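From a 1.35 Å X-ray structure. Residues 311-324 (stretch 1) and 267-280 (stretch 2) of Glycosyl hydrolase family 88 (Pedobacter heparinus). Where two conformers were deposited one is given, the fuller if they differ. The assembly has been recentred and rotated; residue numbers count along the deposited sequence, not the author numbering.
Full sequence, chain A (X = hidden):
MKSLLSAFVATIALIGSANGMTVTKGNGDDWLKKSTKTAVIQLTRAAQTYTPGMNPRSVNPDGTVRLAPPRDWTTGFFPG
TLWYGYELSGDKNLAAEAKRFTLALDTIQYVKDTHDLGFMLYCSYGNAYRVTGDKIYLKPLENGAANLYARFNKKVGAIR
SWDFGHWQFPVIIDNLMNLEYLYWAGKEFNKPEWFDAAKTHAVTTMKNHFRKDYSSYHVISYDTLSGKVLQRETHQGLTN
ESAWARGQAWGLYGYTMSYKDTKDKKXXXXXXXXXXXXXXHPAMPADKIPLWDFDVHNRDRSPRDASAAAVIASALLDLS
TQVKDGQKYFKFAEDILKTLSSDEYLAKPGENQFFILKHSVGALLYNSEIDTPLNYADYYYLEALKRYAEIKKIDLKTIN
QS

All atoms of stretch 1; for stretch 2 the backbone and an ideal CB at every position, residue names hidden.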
ATOM      1  N   VAL A 311       3.877  -3.937   3.700  1.00  7.27           N
ATOM      2  CA  VAL A 311       2.480  -4.167   3.341  1.00  7.88           C
ATOM      3  C   VAL A 311       1.995  -5.465   3.976  1.00  8.38           C
ATOM      4  O   VAL A 311       0.905  -5.511   4.554  1.00  9.63           O
ATOM      5  CB  VAL A 311       2.298  -4.148   1.812  1.00  8.61           C
ATOM      6  CG1 VAL A 311       0.872  -4.567   1.417  1.00  8.74           C
ATOM      7  CG2 VAL A 311       2.634  -2.763   1.238  1.00  8.82           C
ATOM      8  N   ILE A 312       2.816  -6.514   3.898  1.00  7.85           N
ATOM      9  CA  ILE A 312       2.462  -7.784   4.512  1.00  8.03           C
ATOM     10  C   ILE A 312       2.305  -7.649   6.024  1.00  9.10           C
ATOM     11  O   ILE A 312       1.335  -8.170   6.585  1.00  9.48           O
ATOM     12  CB  ILE A 312       3.490  -8.892   4.158  1.00  9.20           C
ATOM     13  CG1 ILE A 312       3.329  -9.274   2.685  1.00  9.68           C
ATOM     14  CG2 ILE A 312       3.307 -10.106   5.052  1.00 10.64           C
ATOM     15  CD1 ILE A 312       4.550  -9.994   2.109  1.00 10.89           C
ATOM     16  N   ALA A 313       3.249  -6.971   6.691  1.00  9.09           N
ATOM     17  CA  ALA A 313       3.154  -6.797   8.132  1.00  8.98           C
ATOM     18  C   ALA A 313       1.861  -6.056   8.509  1.00  9.12           C
ATOM     19  O   ALA A 313       1.135  -6.491   9.419  1.00  9.82           O
ATOM     20  CB  ALA A 313       4.373  -6.070   8.669  1.00 10.43           C
ATOM     21  N   SER A 314       1.559  -4.950   7.821  1.00  9.41           N
ATOM     22  CA  SER A 314       0.355  -4.198   8.143  1.00  9.00           C
ATOM     23  C   SER A 314      -0.885  -5.071   7.966  1.00  9.38           C
ATOM     24  O   SER A 314      -1.742  -5.129   8.851  1.00  9.83           O
ATOM     25  CB  SER A 314       0.257  -2.942   7.300  1.00 10.46           C
ATOM     26  OG  SER A 314      -0.788  -2.170   7.846  1.00 10.93           O
ATOM     27  N   ALA A 315      -0.950  -5.802   6.856  1.00  9.14           N
ATOM     28  CA  ALA A 315      -2.102  -6.656   6.592  1.00  9.88           C
ATOM     29  C   ALA A 315      -2.232  -7.766   7.638  1.00  9.51           C
ATOM     30  O   ALA A 315      -3.339  -8.029   8.119  1.00 10.48           O
ATOM     31  CB  ALA A 315      -2.023  -7.252   5.195  1.00  9.89           C
ATOM     32  N   LEU A 316      -1.121  -8.428   7.959  1.00  9.77           N
ATOM     33  CA  LEU A 316      -1.169  -9.528   8.923  1.00  9.15           C
ATOM     34  C   LEU A 316      -1.607  -9.070  10.305  1.00  9.92           C
ATOM     35  O   LEU A 316      -2.286  -9.810  11.026  1.00 11.41           O
ATOM     36  CB  LEU A 316       0.165 -10.276   8.988  1.00 10.15           C
ATOM     37  CG  LEU A 316       0.531 -11.115   7.762  1.00 10.15           C
ATOM     38  CD1 LEU A 316       1.876 -11.757   8.020  1.00 12.61           C
ATOM     39  CD2 LEU A 316      -0.524 -12.180   7.482  1.00 12.58           C
ATOM     40  N   LEU A 317      -1.251  -7.841  10.673  1.00 11.07           N
ATOM     41  CA  LEU A 317      -1.712  -7.305  11.956  1.00 11.00           C
ATOM     42  C   LEU A 317      -3.236  -7.133  11.966  1.00 11.36           C
ATOM     43  O   LEU A 317      -3.889  -7.538  12.925  1.00 12.89           O
ATOM     44  CB  LEU A 317      -1.011  -5.987  12.268  1.00 11.66           C
ATOM     45  CG  LEU A 317       0.468  -6.159  12.629  1.00 11.72           C
ATOM     46  CD1 LEU A 317       1.206  -4.817  12.544  1.00 13.77           C
ATOM     47  CD2 LEU A 317       0.624  -6.807  14.015  1.00 11.84           C
ATOM     48  N   ASP A 318      -3.813  -6.576  10.901  1.00 11.51           N
ATOM     49  CA  ASP A 318      -5.271  -6.520  10.839  1.00 12.61           C
ATOM     50  C   ASP A 318      -5.875  -7.924  10.748  1.00 12.72           C
ATOM     51  O   ASP A 318      -6.886  -8.198  11.380  1.00 14.27           O
ATOM     52  CB  ASP A 318      -5.767  -5.641   9.698  1.00 13.33           C
ATOM     53  CG  ASP A 318      -6.067  -4.218  10.148  1.00 15.49           C
ATOM     54  OD1 ASP A 318      -5.549  -3.770  11.208  1.00 17.08           O
ATOM     55  OD2 ASP A 318      -6.803  -3.540   9.422  1.00 16.45           O
ATOM     56  N   LEU A 319      -5.257  -8.825   9.985  1.00 12.05           N
ATOM     57  CA  LEU A 319      -5.802 -10.172   9.862  1.00 12.19           C
ATOM     58  C   LEU A 319      -5.839 -10.847  11.227  1.00 12.05           C
ATOM     59  O   LEU A 319      -6.807 -11.553  11.557  1.00 13.58           O
ATOM     60  CB  LEU A 319      -4.969 -10.989   8.880  1.00 11.93           C
ATOM     61  CG  LEU A 319      -5.527 -12.360   8.505  1.00 12.84           C
ATOM     62  CD1 LEU A 319      -6.894 -12.253   7.844  1.00 15.00           C
ATOM     63  CD2 LEU A 319      -4.546 -13.116   7.602  1.00 13.72           C
ATOM     64  N   SER A 320      -4.785 -10.621  12.025  1.00 12.25           N
ATOM     65  CA  SER A 320      -4.692 -11.238  13.348  1.00 13.50           C
ATOM     66  C   SER A 320      -5.876 -10.868  14.263  1.00 15.31           C
ATOM     67  O   SER A 320      -6.248 -11.647  15.161  1.00 16.98           O
ATOM     68  CB  SER A 320      -3.354 -10.907  14.021  1.00 13.60           C
ATOM     69  OG  SER A 320      -3.348  -9.626  14.622  1.00 13.30           O
ATOM     70  N   THR A 321      -6.488  -9.702  14.033  1.00 15.10           N
ATOM     71  CA  THR A 321      -7.599  -9.254  14.878  1.00 17.57           C
ATOM     72  C   THR A 321      -8.953  -9.704  14.351  1.00 18.47           C
ATOM     73  O   THR A 321      -9.969  -9.583  15.048  1.00 21.22           O
ATOM     74  CB  THR A 321      -7.619  -7.717  15.032  1.00 19.45           C
ATOM     75  OG1 THR A 321      -7.975  -7.109  13.779  1.00 20.99           O
ATOM     76  CG2 THR A 321      -6.253  -7.215  15.496  1.00 20.25           C
ATOM     77  N   GLN A 322      -8.980 -10.196  13.113  0.56 16.92           N
ATOM     78  CA  GLN A 322     -10.232 -10.553  12.437  0.56 17.75           C
ATOM     79  C   GLN A 322     -10.551 -12.038  12.538  0.56 20.23           C
ATOM     80  O   GLN A 322     -11.718 -12.431  12.551  0.56 21.24           O
ATOM     81  CB  GLN A 322     -10.164 -10.174  10.958  0.56 17.51           C
ATOM     82  CG  GLN A 322      -9.997  -8.709  10.684  0.56 17.34           C
ATOM     83  CD  GLN A 322      -9.564  -8.459   9.258  0.56 17.21           C
ATOM     84  OE1 GLN A 322      -9.070  -9.357   8.570  0.56 17.95           O
ATOM     85  NE2 GLN A 322      -9.733  -7.245   8.810  0.56 16.12           N
ATOM     86  N   VAL A 323      -9.514 -12.863  12.604  1.00 22.22           N
ATOM     87  CA  VAL A 323      -9.685 -14.316  12.533  1.00 24.45           C
ATOM     88  C   VAL A 323      -9.845 -14.954  13.901  1.00 29.02           C
ATOM     89  O   VAL A 323      -9.614 -14.314  14.921  1.00 29.50           O
ATOM     90  CB  VAL A 323      -8.482 -15.016  11.842  1.00 23.02           C
ATOM     91  CG1 VAL A 323      -8.285 -14.506  10.421  1.00 22.93           C
ATOM     92  CG2 VAL A 323      -7.224 -14.830  12.667  1.00 22.16           C
ATOM     93  N   LYS A 324     -10.208 -16.235  13.883  1.00 32.74           N
ATOM     94  CA  LYS A 324     -10.439 -17.046  15.072  1.00 38.83           C
ATOM     95  C   LYS A 324      -9.194 -17.178  15.951  1.00 39.94           C
ATOM     96  O   LYS A 324      -9.243 -16.917  17.154  1.00 41.69           O
ATOM     97  CB  LYS A 324     -10.930 -18.435  14.646  1.00 43.05           C
ATOM     98  CG  LYS A 324     -12.021 -19.016  15.514  1.00 47.23           C
ATOM     99  CD  LYS A 324     -12.994 -19.860  14.695  1.00 49.89           C
ATOM    100  CE  LYS A 324     -12.317 -21.077  14.071  1.00 51.86           C
ATOM    101  NZ  LYS A 324     -13.281 -21.859  13.234  1.00 53.11           N
ATOM    102  N   UNK A 267     -13.944 -13.070   1.766  1.00 13.11           N
ATOM    103  CA  UNK A 267     -12.715 -12.299   1.704  1.00 12.02           C
ATOM    104  C   UNK A 267     -11.715 -12.695   2.792  1.00 12.77           C
ATOM    105  O   UNK A 267     -10.516 -12.759   2.536  1.00 12.74           O
ATOM    106  CB  UNK A 267     -13.037 -10.807   1.815  1.00 12.02           C
ATOM    107  N   UNK A 268     -12.182 -12.944   4.014  0.67 14.20           N
ATOM    108  CA  UNK A 268     -11.257 -13.352   5.073  0.67 15.10           C
ATOM    109  C   UNK A 268     -10.708 -14.759   4.801  0.67 13.45           C
ATOM    110  O   UNK A 268      -9.527 -15.039   5.039  0.67 14.19           O
ATOM    111  CB  UNK A 268     -11.954 -13.309   6.434  0.67 15.10           C
ATOM    112  N   UNK A 269     -11.557 -15.641   4.284  0.67 13.58           N
ATOM    113  CA  UNK A 269     -11.090 -16.973   3.910  0.67 15.59           C
ATOM    114  C   UNK A 269      -9.999 -16.849   2.857  0.67 13.60           C
ATOM    115  O   UNK A 269      -8.956 -17.495   2.944  0.67 12.56           O
ATOM    116  CB  UNK A 269     -12.244 -17.834   3.393  0.67 15.59           C
ATOM    117  N   UNK A 270     -10.222 -15.996   1.865  1.00 12.79           N
ATOM    118  CA  UNK A 270      -9.225 -15.814   0.812  1.00 11.32           C
ATOM    119  C   UNK A 270      -7.940 -15.212   1.381  1.00 10.92           C
ATOM    120  O   UNK A 270      -6.831 -15.669   1.057  1.00 11.91           O
ATOM    121  CB  UNK A 270      -9.780 -14.922  -0.301  1.00 11.32           C
ATOM    122  N   UNK A 271      -8.076 -14.236   2.271  1.00 11.26           N
ATOM    123  CA  UNK A 271      -6.922 -13.650   2.935  1.00 10.18           C
ATOM    124  C   UNK A 271      -6.082 -14.696   3.678  1.00 10.73           C
ATOM    125  O   UNK A 271      -4.841 -14.664   3.616  1.00 11.11           O
ATOM    126  CB  UNK A 271      -7.384 -12.566   3.911  1.00 10.18           C
ATOM    127  N   UNK A 272      -6.743 -15.622   4.368  1.00 11.03           N
ATOM    128  CA  UNK A 272      -5.999 -16.643   5.087  1.00 11.82           C
ATOM    129  C   UNK A 272      -5.274 -17.591   4.138  1.00 11.07           C
ATOM    130  O   UNK A 272      -4.162 -18.022   4.443  1.00 12.02           O
ATOM    131  CB  UNK A 272      -6.940 -17.434   5.998  1.00 11.82           C
ATOM    132  N   UNK A 273      -5.892 -17.913   3.001  1.00 11.55           N
ATOM    133  CA  UNK A 273      -5.213 -18.756   2.000  1.00 11.83           C
ATOM    134  C   UNK A 273      -3.977 -18.053   1.440  1.00 11.45           C
ATOM    135  O   UNK A 273      -2.903 -18.661   1.318  1.00 11.60           O
ATOM    136  CB  UNK A 273      -6.171 -19.112   0.861  1.00 11.83           C
ATOM    137  N   UNK A 274      -4.111 -16.770   1.124  1.00 11.06           N
ATOM    138  CA  UNK A 274      -2.976 -15.987   0.665  1.00 10.86           C
ATOM    139  C   UNK A 274      -1.885 -15.932   1.742  1.00 10.56           C
ATOM    140  O   UNK A 274      -0.705 -16.157   1.457  1.00 10.97           O
ATOM    141  CB  UNK A 274      -3.425 -14.575   0.285  1.00 10.86           C
ATOM    142  N   UNK A 275      -2.291 -15.711   2.990  1.00 11.36           N
ATOM    143  CA  UNK A 275      -1.333 -15.579   4.080  1.00 11.26           C
ATOM    144  C   UNK A 275      -0.508 -16.854   4.214  1.00 11.60           C
ATOM    145  O   UNK A 275       0.705 -16.804   4.425  1.00 12.25           O
ATOM    146  CB  UNK A 275      -2.051 -15.266   5.394  1.00 11.26           C
ATOM    147  N   UNK A 276      -1.152 -18.009   4.105  1.00 11.87           N
ATOM    148  CA  UNK A 276      -0.435 -19.281   4.170  1.00 12.62           C
ATOM    149  C   UNK A 276       0.540 -19.464   3.008  1.00 12.89           C
ATOM    150  O   UNK A 276       1.672 -19.905   3.216  1.00 13.14           O
ATOM    151  CB  UNK A 276      -1.434 -20.440   4.189  1.00 12.62           C
ATOM    152  N   UNK A 277       0.116 -19.126   1.793  1.00 12.42           N
ATOM    153  CA  UNK A 277       1.000 -19.178   0.638  1.00 12.21           C
ATOM    154  C   UNK A 277       2.265 -18.341   0.874  1.00 11.23           C
ATOM    155  O   UNK A 277       3.383 -18.800   0.608  1.00 11.81           O
ATOM    156  CB  UNK A 277       0.264 -18.689  -0.611  1.00 12.21           C
ATOM    157  N   UNK A 278       2.096 -17.137   1.419  1.00 10.90           N
ATOM    158  CA  UNK A 278       3.208 -16.229   1.691  1.00 10.90           C
ATOM    159  C   UNK A 278       4.074 -16.722   2.861  1.00 11.97           C
ATOM    160  O   UNK A 278       5.300 -16.874   2.728  1.00 12.11           O
ATOM    161  CB  UNK A 278       2.675 -14.827   1.990  1.00 10.90           C
ATOM    162  N   UNK A 279       3.439 -17.024   3.986  1.00 11.64           N
ATOM    163  CA  UNK A 279       4.179 -17.325   5.206  1.00 12.90           C
ATOM    164  C   UNK A 279       4.939 -18.646   5.113  1.00 14.04           C
ATOM    165  O   UNK A 279       6.023 -18.792   5.671  1.00 16.59           O
ATOM    166  CB  UNK A 279       3.222 -17.363   6.399  1.00 12.90           C
ATOM    167  N   UNK A 280       4.366 -19.606   4.402  1.00 14.73           N
ATOM    168  CA  UNK A 280       4.959 -20.934   4.301  1.00 15.95           C
ATOM    169  C   UNK A 280       5.798 -21.109   3.047  1.00 14.26           C
ATOM    170  O   UNK A 280       6.274 -22.198   2.752  1.00 14.76           O
ATOM    171  CB  UNK A 280       3.861 -21.999   4.333  1.00 15.95           C
TER

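Both stretches are helical, and their axes cross at 128° with a closest approach of 11.3 Å. No hydrogen bond links them, so fit decides the contact.

Position 267 has helical angles and nothing of stretch 1 within 5.5 Å of its CB. Stretch 1 sets no limit here. The residue is Phe267, which makes no contact.

Position 268 points toward stretch 1. Its ideal CB lies 5.3 Å from Gln322 OE1 and 5.4 Å from Leu319 CD1. That gap suits a medium or long apolar chain, such as leucine, isoleucine or methionine. It is Ile268. Its CD1 reaches Val323 CG1 at 3.6 Å and Gln322 O at 3.6 Å, and its CG1 lies 4.0 Å from Leu319 CD1. Both chi angles are t.

Position 269 points away and 270 is out of reach, so many residues would suit either. They are Glu269 and His270.

Position 271 points toward stretch 1, and its ideal CB is already 4.0 Å from Leu319 CD1. A small residue, alanine or glycine, fits most simply. Ala271 keeps that 4.0 Å contact between its CB and Leu319 CD1, and helps to form the hole for Leu319.

Position 272 points sideways. Its ideal CB is 5.2 Å from Leu319 CD2 and 5.5 Å from Val323 CG1. A longer chain could bend over Val323, whether apolar or polar with an aliphatic stem. Glu272 does so: its CD lies 3.5 Å from Val323 CG1, and its CG 4.4 Å from Leu319 CD1. Its OE2 is hydrogen-bonded elsewhere in the structure.

Positions 273 and 274 are out of reach of stretch 1, which does not choose between polar and apolar. They are His273 and Ile274.

Position 275 points toward stretch 1. Its ideal CB is 4.0 Å from both Leu316 CD2 and Leu319 CD2, so a small side chain is favoured. Ala275 packs against both leucines. With Ile268, Ala271 and Glu272 it surrounds Leu319, a knob in a hole.

Positions 276 and 277 are out of reach and open to many choices. They are Ala276 and Phe277.

Position 278 points toward stretch 1, with its ideal CB 5.2 Å from Ile312 CD1. A branched or longer apolar chain would close that space. Ile278 does, its CG2 resting 4.0 Å from Ile312 CD1.

Position 279 points sideways, with nothing within 5.5 Å of its ideal CB. A medium or long apolar chain could reach Leu316. Met279 brings its SD to 4.3 Å from Leu316 CD2.

Position 280 lies past the helix and out of reach. Many residues would serve; it is Asn280.

Stretch 2 267-280: FIEHAEHIAAFIMN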
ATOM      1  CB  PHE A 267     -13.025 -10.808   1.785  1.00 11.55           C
ATOM      2  CG  PHE A 267     -13.825 -10.276   0.627  1.00 12.11           C
ATOM      3  CD1 PHE A 267     -13.701 -10.806  -0.658  1.00 13.14           C
ATOM      4  CD2 PHE A 267     -14.700  -9.211   0.826  1.00 14.15           C
ATOM      5  CE1 PHE A 267     -14.442 -10.258  -1.721  1.00 14.09           C
ATOM      6  CE2 PHE A 267     -15.448  -8.689  -0.220  1.00 13.69           C
ATOM      7  CZ  PHE A 267     -15.312  -9.203  -1.492  1.00 14.37           C
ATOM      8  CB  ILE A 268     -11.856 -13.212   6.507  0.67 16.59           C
ATOM      9  CG1 ILE A 268     -10.755 -13.289   7.569  0.67 17.95           C
ATOM     10  CG2 ILE A 268     -12.910 -14.264   6.784  0.67 17.38           C
ATOM     11  CD1 ILE A 268     -11.285 -13.064   8.985  0.67 18.91           C
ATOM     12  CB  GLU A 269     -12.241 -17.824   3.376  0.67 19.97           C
ATOM     13  CG  GLU A 269     -13.314 -18.141   4.414  0.67 24.74           C
ATOM     14  CD  GLU A 269     -14.638 -18.599   3.800  0.67 29.16           C
ATOM     15  OE1 GLU A 269     -14.771 -18.586   2.554  0.67 31.05           O
ATOM     16  OE2 GLU A 269     -15.546 -18.974   4.570  0.67 30.85           O
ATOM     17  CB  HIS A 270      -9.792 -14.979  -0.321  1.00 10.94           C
ATOM     18  CG  HIS A 270      -9.028 -15.098  -1.597  1.00 11.56           C
ATOM     19  ND1 HIS A 270      -8.916 -16.289  -2.290  1.00 12.50           N
ATOM     20  CD2 HIS A 270      -8.349 -14.176  -2.314  1.00 12.73           C
ATOM     21  CE1 HIS A 270      -8.202 -16.089  -3.382  1.00 12.80           C
ATOM     22  NE2 HIS A 270      -7.830 -14.818  -3.410  1.00 12.60           N
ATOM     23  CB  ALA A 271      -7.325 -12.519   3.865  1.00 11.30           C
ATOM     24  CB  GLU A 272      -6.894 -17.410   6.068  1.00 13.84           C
ATOM     25  CG  GLU A 272      -7.358 -16.547   7.235  1.00 15.91           C
ATOM     26  CD  GLU A 272      -7.754 -17.382   8.436  1.00 19.47           C
ATOM     27  OE1 GLU A 272      -8.972 -17.589   8.616  1.00 21.69           O
ATOM     28  OE2 GLU A 272      -6.845 -17.843   9.184  1.00 19.62           O
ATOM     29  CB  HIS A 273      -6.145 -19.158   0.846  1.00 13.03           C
ATOM     30  CG  HIS A 273      -7.233 -20.109   1.237  1.00 14.64           C
ATOM     31  ND1 HIS A 273      -6.987 -21.292   1.901  1.00 17.07           N
ATOM     32  CD2 HIS A 273      -8.574 -20.070   1.027  1.00 16.18           C
ATOM     33  CE1 HIS A 273      -8.125 -21.928   2.102  1.00 17.26           C
ATOM     34  NE2 HIS A 273      -9.103 -21.206   1.582  1.00 17.40           N
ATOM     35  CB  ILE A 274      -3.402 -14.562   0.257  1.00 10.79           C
ATOM     36  CG1 ILE A 274      -4.333 -14.599  -0.963  1.00 10.58           C
ATOM     37  CG2 ILE A 274      -2.155 -13.707  -0.051  1.00 11.10           C
ATOM     38  CD1 ILE A 274      -5.012 -13.244  -1.209  1.00 11.46           C
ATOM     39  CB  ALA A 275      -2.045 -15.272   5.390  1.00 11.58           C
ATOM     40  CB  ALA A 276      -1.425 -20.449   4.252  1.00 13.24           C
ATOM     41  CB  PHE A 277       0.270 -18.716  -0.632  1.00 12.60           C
ATOM     42  CG  PHE A 277       1.194 -18.509  -1.810  1.00 12.28           C
ATOM     43  CD1 PHE A 277       1.735 -19.601  -2.505  1.00 13.00           C
ATOM     44  CD2 PHE A 277       1.568 -17.223  -2.194  1.00 13.22           C
ATOM     45  CE1 PHE A 277       2.619 -19.393  -3.567  1.00 13.92           C
ATOM     46  CE2 PHE A 277       2.454 -17.023  -3.262  1.00 13.72           C
ATOM     47  CZ  PHE A 277       2.976 -18.111  -3.938  1.00 13.48           C
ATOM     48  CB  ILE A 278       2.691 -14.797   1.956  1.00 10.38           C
ATOM     49  CG1 ILE A 278       2.132 -14.193   0.658  1.00 11.54           C
ATOM     50  CG2 ILE A 278       3.805 -13.933   2.518  1.00 12.05           C
ATOM     51  CD1 ILE A 278       1.389 -12.868   0.842  1.00 11.47           C
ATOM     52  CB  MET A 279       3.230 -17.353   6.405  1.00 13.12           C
ATOM     53  CG  MET A 279       2.675 -15.966   6.747  1.00 13.73           C
ATOM     54  SD  MET A 279       1.282 -16.013   7.897  1.00 15.74           S
ATOM     55  CE  MET A 279       2.057 -16.696   9.350  1.00 17.12           C
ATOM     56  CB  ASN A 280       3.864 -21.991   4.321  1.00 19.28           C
ATOM     57  CG  ASN A 280       3.047 -21.947   5.582  1.00 24.23           C
ATOM     58  OD1 ASN A 280       3.564 -21.645   6.658  1.00 27.98           O
ATOM     59  ND2 ASN A 280       1.762 -22.242   5.461  1.00 26.94           N
TER
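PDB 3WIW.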